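Local coordinates for protein tonb-dependent siderophore receptor (Acinetobacter baumannii, PDB 5FP1) that probably carries out the first step of iron uptake across the outer membrane, binding iron-chelating siderophores, possibly ferric enterobactin, as a TonB-dependent receptor, at residues N297-T302 with N321-D326; G363-I368 with L406-D411; P410-T415 with A499-N504. All blocks are in the same frame, centred on the assembly; numbering follows the deposited sequence.

All three contacts lie within the TonB-dependent receptor beta-barrel, on the same side of the chain's centre. Contact 1 pairs strands 284-304 and 315-341; contact 2 pairs the next strand, 346-368, with 405-428, so four strands run as consecutive neighbours in the wall. The two centres are about 10 Å apart, and Tyr365 OH reaches Asp298 OD1 at 2.5 Å, a probable hydrogen bond. Contact 3 begins on strand 405-428 where contact 2 ends, sharing Pro410 and Asp411, and brings in loop 499-504, which folds back between wall and plug. Its Trp501 returns to Tyr299 and Ala323 of contact 1, about 12 Å away between centres, tying wall strands to a loop that touches the plug.

Contact 1. Residues N297-T302 with N321-D326; sequences NDYVWT and NSAITD. With C8E ((hydroxyethyloxy)tri(ethyloxy)octane), chain D.
Asn297 to Trp301 pair with Thr325 to Asn321 in an antiparallel beta hairpin of the barrel wall, formed by strands 284-304 and 315-341. Three hydrogen-bonded pairs, Asn297-Thr325, Tyr299-Ala323 and Trp301-Asn321, carry six backbone bonds; the shortest runs from Thr325 N to Asn297 O at 2.8 Å. Asp298-Ile324 and Val300-Ser322 are the non-hydrogen-bonded pairs between them.

Aromatic packing marks the face that bears Tyr299 and Trp301. The Tyr299 chi1 of 69° sets CG between the backbone N and the carbonyl carbon. Its ring has Ala323 N above one face and Ala323 CB 3.4 Å from CZ. Trp301 is met by the Asn321 side chain, whose CB sits over the face of the five-membered ring, 3.9 Å from its centroid, in a CH-pi contact. On the other face, Asp298 and Ile324 run side by side, OD1 against CG1, while Asp298 OD1 is hydrogen-bonded to Tyr365 OH; the detergent C8E of chain D borders Ile324.

Water lies at the polar ends. One is within bonding distance of Tyr299 OH, which also bonds Trp501 NE1, and of Ser322 O. Another accepts from Asn297 ND2 at 3.0 Å, Asn297 OD1 being bonded by Gln265, and lies 2.8 Å from Thr325 OG1.

Contact 2. Residues G363-I368 with L406-D411; sequences GGYNII and LQARPD. With C8E ((hydroxyethyloxy)tri(ethyloxy)octane), chain D.
Gly363-Ile368 and Leu406-Asp411 pair as antiparallel strands, their axes approaching to 4.4 Å at 142°, with hydrogen-bonded pairs at Gly364-Arg409 and Asn366-Gln407. The latter pair is joined by Asn366 N to Gln407 O and Gln407 N to Asn366 O, each 2.8 Å.

Arg409 dominates the polar face. Its chain leaves with CG anti to the backbone N (chi1 178°) and crosses the Asn366 side chain at about a right angle. NH1 bonds Asn366 OD1 at 3.0 Å; the oxygen lies in the guanidinium plane, whereas the nitrogen stands above the amide plane. A second bond from NH1, to Tyr365 O, is weak. The guanidinium then grips Asp411 side-on, NE to OD1 at 2.8 Å and NH2 to OD2 at 2.9 Å, which would hold the flat group in place. Asp411 OD2 also meets Lys362 in a salt bridge, so the carboxylate is shared between two cations. Gly364 lies beneath this group, its CA 3.5 Å from Arg409 NH2.

The opposite face is largely apolar, the Tyr365 hydroxyl having Asp298 as its partner: Tyr365 CD1 meets Leu406 CB at 4.0 Å, CE1 approaches Ala408 CB, and Ile367 lies alongside Leu406. The detergent C8E of chain D packs near Gly363, Ala408 and Pro410, consistent with the lipid-facing side of the barrel wall.

Strand 315-341 flanks 346-368 on its other edge, where Ile324 pairs with Gly363 through the backbone and Ser322 OG bonds Tyr365 N. Leu320 touches Ile367 and Leu406, and Ile324 touches Tyr365 and Ala408, so both reach across strand 346-368 to strand 405-428.

Contact 3. Residues P410-T415 with A499-N504; sequences PDFDAT and AGWGDN. With C8E ((hydroxyethyloxy)tri(ethyloxy)octane), chain G; C8E ((hydroxyethyloxy)tri(ethyloxy)octane), chain D.
Phe412 and Ala414 of barrel-wall strand 405-428 meet Ala499, Gly500 and Trp501 of a loop, between strands 482-493 and 518-531, that is folded between the wall and the plug domain; on the plug side Trp501 touches Pro80 and Asp503 OD2 bonds Ser91 OG. Asp411 and Phe412 both face Lys362, forming a classic beta bulge in the strand.

Phe412 reaches toward the loop with CG between its backbone N and carbonyl carbon (chi1 59°). The ring comes in edge first, placing CZ 3.1 Å from Gly500 O, with CE1 also close to that oxygen; the carbonyl oxygen therefore lies near the ring plane, against its C-H rim. The same edge touches Trp501, CZ to CE3 at 4.1 Å.

Alongside, Ala414 CB packs on Ala499 O at 3.6 Å. Gly500 turns the chain at phi 125°, psi -45°, its CA lying 3.9 Å from Ala414 CB.

Lys362 makes a cation-pi contact with the Trp501 indole. Two C8E detergent molecules lie by Pro410, and that of chain G also has its C5 beside Asp413 OD2.

No direct hydrogen bond crosses this interface; one water donates to both Ala414 O, at 3.0 Å, and Ala499 O, at 2.7 Å.

Contact 1. Residues N297-T302 with N321-D326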
# COMPACT_ATOMS: atom_id res chain seq x y z
N ASN A 297 -0.30 15.05 -7.77
CA ASN A 297 0.19 14.02 -8.65
C ASN A 297 -0.01 14.52 -10.07
O ASN A 297 -1.10 15.02 -10.42
CB ASN A 297 -0.60 12.72 -8.38
CG ASN A 297 0.02 11.47 -8.98
OD1 ASN A 297 1.20 11.42 -9.39
ND2 ASN A 297 -0.79 10.40 -8.99
N ASP A 298 1.02 14.41 -10.89
CA ASP A 298 1.00 14.95 -12.24
C ASP A 298 1.80 13.98 -13.08
O ASP A 298 3.00 13.82 -12.85
CB ASP A 298 1.63 16.35 -12.24
CG ASP A 298 1.54 17.05 -13.57
OD1 ASP A 298 0.89 16.57 -14.51
OD2 ASP A 298 2.13 18.14 -13.70
N TYR A 299 1.14 13.27 -13.99
CA TYR A 299 1.80 12.20 -14.69
C TYR A 299 1.29 11.92 -16.10
O TYR A 299 0.11 12.15 -16.43
CB TYR A 299 1.78 10.90 -13.88
CG TYR A 299 0.43 10.25 -13.71
CD1 TYR A 299 -0.16 9.53 -14.75
CD2 TYR A 299 -0.24 10.31 -12.51
CE1 TYR A 299 -1.39 8.91 -14.59
CE2 TYR A 299 -1.48 9.71 -12.34
CZ TYR A 299 -2.05 9.01 -13.39
OH TYR A 299 -3.30 8.43 -13.21
N VAL A 300 2.22 11.40 -16.89
CA VAL A 300 1.97 10.81 -18.21
C VAL A 300 2.83 9.56 -18.30
O VAL A 300 4.06 9.63 -18.12
CB VAL A 300 2.40 11.76 -19.36
CG1 VAL A 300 2.39 11.02 -20.69
CG2 VAL A 300 1.46 12.96 -19.41
N TRP A 301 2.22 8.41 -18.52
CA TRP A 301 2.99 7.17 -18.66
C TRP A 301 2.39 6.28 -19.75
O TRP A 301 1.26 6.52 -20.23
CB TRP A 301 3.17 6.42 -17.32
CG TRP A 301 1.95 5.93 -16.77
CD1 TRP A 301 1.08 6.61 -15.94
CD2 TRP A 301 1.35 4.64 -17.00
NE1 TRP A 301 -0.01 5.83 -15.67
CE2 TRP A 301 0.13 4.62 -16.29
CE3 TRP A 301 1.71 3.51 -17.74
CZ2 TRP A 301 -0.73 3.50 -16.30
CZ3 TRP A 301 0.87 2.41 -17.74
CH2 TRP A 301 -0.34 2.41 -17.04
N THR A 302 3.16 5.27 -20.14
CA THR A 302 2.84 4.47 -21.30
C THR A 302 2.30 3.11 -20.98
O THR A 302 2.96 2.31 -20.29
CB THR A 302 4.08 4.29 -22.20
OG1 THR A 302 4.51 5.57 -22.67
CG2 THR A 302 3.75 3.40 -23.38
N ASN A 321 -1.50 7.35 -20.79
CA ASN A 321 -2.30 7.45 -19.57
C ASN A 321 -1.81 8.67 -18.82
O ASN A 321 -0.60 8.94 -18.77
CB ASN A 321 -2.15 6.22 -18.68
CG ASN A 321 -2.83 4.97 -19.28
OD1 ASN A 321 -3.88 5.04 -19.90
ND2 ASN A 321 -2.24 3.86 -19.08
N SER A 322 -2.73 9.45 -18.27
CA SER A 322 -2.37 10.66 -17.58
C SER A 322 -3.39 11.02 -16.51
O SER A 322 -4.54 10.55 -16.54
CB SER A 322 -2.24 11.84 -18.54
OG SER A 322 -3.52 12.31 -18.93
N ALA A 323 -2.94 11.85 -15.58
CA ALA A 323 -3.82 12.54 -14.63
C ALA A 323 -3.07 13.71 -14.00
O ALA A 323 -1.84 13.72 -13.93
CB ALA A 323 -4.29 11.59 -13.54
N ILE A 324 -3.83 14.68 -13.52
CA ILE A 324 -3.31 15.79 -12.75
C ILE A 324 -4.26 15.95 -11.58
O ILE A 324 -5.44 16.26 -11.78
CB ILE A 324 -3.33 17.12 -13.54
CG1 ILE A 324 -2.70 16.97 -14.93
CG2 ILE A 324 -2.63 18.22 -12.73
CD1 ILE A 324 -3.04 18.12 -15.88
N THR A 325 -3.78 15.69 -10.37
CA THR A 325 -4.63 15.78 -9.21
C THR A 325 -4.03 16.72 -8.17
O THR A 325 -2.80 16.77 -7.99
CB THR A 325 -4.93 14.41 -8.55
OG1 THR A 325 -3.71 13.76 -8.12
CG2 THR A 325 -5.69 13.51 -9.53
N ASP A 326 -4.93 17.35 -7.43
CA ASP A 326 -4.52 18.24 -6.34
C ASP A 326 -5.54 18.09 -5.23
O ASP A 326 -6.71 18.42 -5.39
CB ASP A 326 -4.46 19.69 -6.82
CG ASP A 326 -3.91 20.65 -5.76
OD1 ASP A 326 -3.97 20.36 -4.57
OD2 ASP A 326 -3.45 21.73 -6.14
C1 C8E D . -5.21 20.05 -10.33
C2 C8E D . -6.07 19.53 -11.46
C3 C8E D . -6.15 20.61 -12.54
C4 C8E D . -5.89 20.04 -13.92
C5 C8E D . -6.55 20.87 -15.01
C6 C8E D . -6.12 22.33 -15.00
C7 C8E D . -6.80 23.05 -16.15
C8 C8E D . -5.85 23.98 -16.89
O9 C8E D . -6.59 24.59 -17.95
O HOH W 1 -3.57 11.00 -8.09
O HOH W 2 -4.59 7.58 -15.72

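Contact 2. Residues G363-I368 with L406-D411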
# COMPACT_ATOMS: atom_id res chain seq x y z
N GLY A 363 -7.71 16.60 -13.32
CA GLY A 363 -7.68 16.79 -14.77
C GLY A 363 -6.78 15.74 -15.41
O GLY A 363 -6.33 14.76 -14.74
N GLY A 364 -6.47 15.96 -16.67
CA GLY A 364 -5.56 15.08 -17.40
C GLY A 364 -5.07 15.84 -18.59
O GLY A 364 -5.32 17.06 -18.72
N TYR A 365 -4.40 15.14 -19.49
CA TYR A 365 -3.78 15.79 -20.65
C TYR A 365 -4.47 15.43 -21.94
O TYR A 365 -4.83 14.26 -22.17
CB TYR A 365 -2.27 15.49 -20.75
CG TYR A 365 -1.48 16.17 -19.66
CD1 TYR A 365 -1.12 17.51 -19.75
CD2 TYR A 365 -1.11 15.48 -18.51
CE1 TYR A 365 -0.41 18.14 -18.75
CE2 TYR A 365 -0.40 16.10 -17.51
CZ TYR A 365 -0.06 17.43 -17.62
OH TYR A 365 0.62 18.02 -16.58
N ASN A 366 -4.73 16.47 -22.74
CA ASN A 366 -5.00 16.27 -24.17
C ASN A 366 -3.67 16.25 -24.91
O ASN A 366 -2.71 16.94 -24.53
CB ASN A 366 -5.87 17.38 -24.73
CG ASN A 366 -7.32 17.27 -24.31
OD1 ASN A 366 -7.84 16.19 -24.08
ND2 ASN A 366 -7.98 18.41 -24.25
N ILE A 367 -3.63 15.46 -25.98
CA ILE A 367 -2.51 15.42 -26.91
C ILE A 367 -2.97 16.08 -28.21
O ILE A 367 -4.04 15.74 -28.71
CB ILE A 367 -2.11 13.97 -27.22
CG1 ILE A 367 -2.24 13.10 -25.95
CG2 ILE A 367 -0.71 13.93 -27.75
CD1 ILE A 367 -2.58 11.64 -26.25
N ILE A 368 -2.17 17.01 -28.73
CA ILE A 368 -2.57 17.80 -29.90
C ILE A 368 -1.45 17.70 -30.93
O ILE A 368 -0.30 17.96 -30.62
CB ILE A 368 -2.80 19.27 -29.52
CG1 ILE A 368 -3.81 19.36 -28.36
CG2 ILE A 368 -3.31 20.06 -30.73
CD1 ILE A 368 -4.07 20.75 -27.86
N LEU A 406 1.24 18.50 -25.27
CA LEU A 406 0.32 18.14 -24.20
C LEU A 406 -0.36 19.37 -23.68
O LEU A 406 0.28 20.41 -23.50
CB LEU A 406 1.09 17.47 -23.05
CG LEU A 406 1.70 16.12 -23.42
CD1 LEU A 406 2.50 15.57 -22.28
CD2 LEU A 406 0.68 15.10 -23.86
N GLN A 407 -1.66 19.29 -23.43
CA GLN A 407 -2.35 20.41 -22.84
C GLN A 407 -3.24 19.96 -21.70
O GLN A 407 -4.06 19.07 -21.85
CB GLN A 407 -3.22 21.10 -23.89
CG GLN A 407 -4.00 22.28 -23.39
CD GLN A 407 -4.43 23.20 -24.52
OE1 GLN A 407 -3.62 23.96 -25.06
NE2 GLN A 407 -5.69 23.11 -24.90
N ALA A 408 -3.11 20.63 -20.57
CA ALA A 408 -3.88 20.24 -19.38
C ALA A 408 -5.36 20.50 -19.63
O ALA A 408 -5.72 21.47 -20.30
CB ALA A 408 -3.39 21.03 -18.17
N ARG A 409 -6.20 19.63 -19.11
CA ARG A 409 -7.65 19.66 -19.31
C ARG A 409 -8.31 19.30 -17.96
O ARG A 409 -8.03 18.24 -17.44
CB ARG A 409 -8.04 18.60 -20.35
CG ARG A 409 -9.53 18.47 -20.64
CD ARG A 409 -9.91 17.08 -21.19
NE ARG A 409 -9.62 16.08 -20.17
CZ ARG A 409 -8.65 15.17 -20.23
NH1 ARG A 409 -7.89 15.04 -21.31
NH2 ARG A 409 -8.46 14.38 -19.19
N PRO A 410 -9.21 20.15 -17.44
CA PRO A 410 -9.89 19.84 -16.18
C PRO A 410 -11.03 18.86 -16.41
O PRO A 410 -11.64 18.90 -17.47
CB PRO A 410 -10.41 21.20 -15.70
CG PRO A 410 -10.69 21.94 -16.99
CD PRO A 410 -9.64 21.45 -17.99
N ASP A 411 -11.29 17.96 -15.46
CA ASP A 411 -12.34 16.94 -15.63
C ASP A 411 -13.43 17.03 -14.56
O ASP A 411 -14.63 17.06 -14.88
CB ASP A 411 -11.77 15.52 -15.65
CG ASP A 411 -10.86 15.29 -16.84
OD1 ASP A 411 -11.26 15.61 -17.98
OD2 ASP A 411 -9.75 14.77 -16.64
C1 C8E D . -5.21 20.05 -10.33
C2 C8E D . -6.07 19.53 -11.46
C3 C8E D . -6.15 20.61 -12.54
C4 C8E D . -5.89 20.04 -13.92
C5 C8E D . -6.55 20.87 -15.01
C6 C8E D . -6.12 22.33 -15.00
C7 C8E D . -6.80 23.05 -16.15
C8 C8E D . -5.85 23.98 -16.89
O9 C8E D . -6.59 24.59 -17.95
O HOH W 3 -6.63 20.89 -25.11

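Contact 3. Residues P410-T415 with A499-N504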
# COMPACT_ATOMS: atom_id res chain seq x y z
N PRO A 410 -9.21 20.15 -17.44
CA PRO A 410 -9.89 19.84 -16.18
C PRO A 410 -11.03 18.86 -16.41
O PRO A 410 -11.64 18.90 -17.47
CB PRO A 410 -10.41 21.20 -15.70
CG PRO A 410 -10.69 21.94 -16.99
CD PRO A 410 -9.64 21.45 -17.99
N ASP A 411 -11.29 17.96 -15.46
CA ASP A 411 -12.34 16.94 -15.63
C ASP A 411 -13.43 17.03 -14.56
O ASP A 411 -14.63 17.06 -14.88
CB ASP A 411 -11.77 15.52 -15.65
CG ASP A 411 -10.86 15.29 -16.84
OD1 ASP A 411 -11.26 15.61 -17.98
OD2 ASP A 411 -9.75 14.77 -16.64
N PHE A 412 -13.04 17.08 -13.29
CA PHE A 412 -14.01 17.14 -12.20
C PHE A 412 -13.38 17.56 -10.91
O PHE A 412 -12.15 17.64 -10.79
CB PHE A 412 -14.72 15.79 -11.97
CG PHE A 412 -13.79 14.63 -11.66
CD1 PHE A 412 -13.29 14.44 -10.39
CD2 PHE A 412 -13.46 13.71 -12.64
CE1 PHE A 412 -12.43 13.37 -10.10
CE2 PHE A 412 -12.62 12.63 -12.36
CZ PHE A 412 -12.11 12.46 -11.09
N ASP A 413 -14.22 17.83 -9.91
CA ASP A 413 -13.73 17.94 -8.54
C ASP A 413 -14.53 17.01 -7.65
O ASP A 413 -15.60 16.56 -8.03
CB ASP A 413 -13.73 19.36 -7.98
CG ASP A 413 -15.13 19.97 -7.84
OD1 ASP A 413 -16.10 19.27 -7.53
OD2 ASP A 413 -15.23 21.18 -8.01
N ALA A 414 -14.01 16.74 -6.46
CA ALA A 414 -14.62 15.78 -5.55
C ALA A 414 -14.43 16.19 -4.11
O ALA A 414 -13.36 16.60 -3.73
CB ALA A 414 -14.03 14.39 -5.75
N THR A 415 -15.47 16.01 -3.31
CA THR A 415 -15.44 16.32 -1.90
C THR A 415 -15.98 15.16 -1.10
O THR A 415 -17.08 14.66 -1.36
CB THR A 415 -16.29 17.57 -1.62
OG1 THR A 415 -15.75 18.65 -2.38
CG2 THR A 415 -16.27 17.94 -0.13
N ALA A 499 -12.35 9.05 -3.42
CA ALA A 499 -12.34 10.52 -3.21
C ALA A 499 -11.91 11.25 -4.45
O ALA A 499 -11.38 12.37 -4.39
CB ALA A 499 -11.44 10.91 -2.05
N GLY A 500 -12.13 10.61 -5.60
CA GLY A 500 -11.93 11.26 -6.87
C GLY A 500 -11.00 10.51 -7.80
O GLY A 500 -11.27 10.38 -8.99
N TRP A 501 -9.88 10.03 -7.29
CA TRP A 501 -8.90 9.39 -8.18
C TRP A 501 -8.16 8.32 -7.39
O TRP A 501 -7.47 8.60 -6.42
CB TRP A 501 -7.96 10.44 -8.77
CG TRP A 501 -7.30 10.00 -10.05
CD1 TRP A 501 -5.96 9.81 -10.27
CD2 TRP A 501 -7.95 9.63 -11.26
NE1 TRP A 501 -5.74 9.35 -11.55
CE2 TRP A 501 -6.96 9.22 -12.17
CE3 TRP A 501 -9.30 9.59 -11.65
CZ2 TRP A 501 -7.26 8.83 -13.46
CZ3 TRP A 501 -9.59 9.20 -12.96
CH2 TRP A 501 -8.59 8.83 -13.83
N GLY A 502 -8.35 7.08 -7.80
CA GLY A 502 -7.83 5.95 -7.08
C GLY A 502 -8.42 4.70 -7.70
O GLY A 502 -8.68 4.64 -8.90
N ASP A 503 -8.68 3.72 -6.86
CA ASP A 503 -9.13 2.41 -7.31
C ASP A 503 -10.39 2.60 -8.16
O ASP A 503 -11.38 3.14 -7.66
CB ASP A 503 -9.39 1.52 -6.09
CG ASP A 503 -9.69 0.04 -6.50
OD1 ASP A 503 -10.46 -0.14 -7.44
OD2 ASP A 503 -9.08 -0.89 -5.93
N ASN A 504 -10.36 2.21 -9.43
CA ASN A 504 -11.47 2.48 -10.32
C ASN A 504 -12.75 1.70 -9.96
O ASN A 504 -13.84 2.09 -10.38
CB ASN A 504 -11.09 2.22 -11.79
CG ASN A 504 -10.41 0.88 -11.99
OD1 ASN A 504 -9.30 0.64 -11.49
ND2 ASN A 504 -11.08 -0.01 -12.71
C1 C8E G . -10.75 20.51 -12.07
C2 C8E G . -11.89 21.33 -11.48
C3 C8E G . -13.21 20.98 -12.14
C4 C8E G . -14.39 21.80 -11.65
C5 C8E G . -15.67 20.98 -11.55
C6 C8E G . -16.92 21.84 -11.76
C7 C8E G . -17.37 22.60 -10.51
C8 C8E G . -18.73 23.25 -10.76
O9 C8E G . -19.63 22.98 -9.68
C1 C8E D . -5.21 20.05 -10.33
C2 C8E D . -6.07 19.53 -11.46
C3 C8E D . -6.15 20.61 -12.54
C4 C8E D . -5.89 20.04 -13.92
C5 C8E D . -6.55 20.87 -15.01
C6 C8E D . -6.12 22.33 -15.00
C7 C8E D . -6.80 23.05 -16.15
C8 C8E D . -5.85 23.98 -16.89
O9 C8E D . -6.59 24.59 -17.95
O HOH W 4 -11.58 14.46 -2.67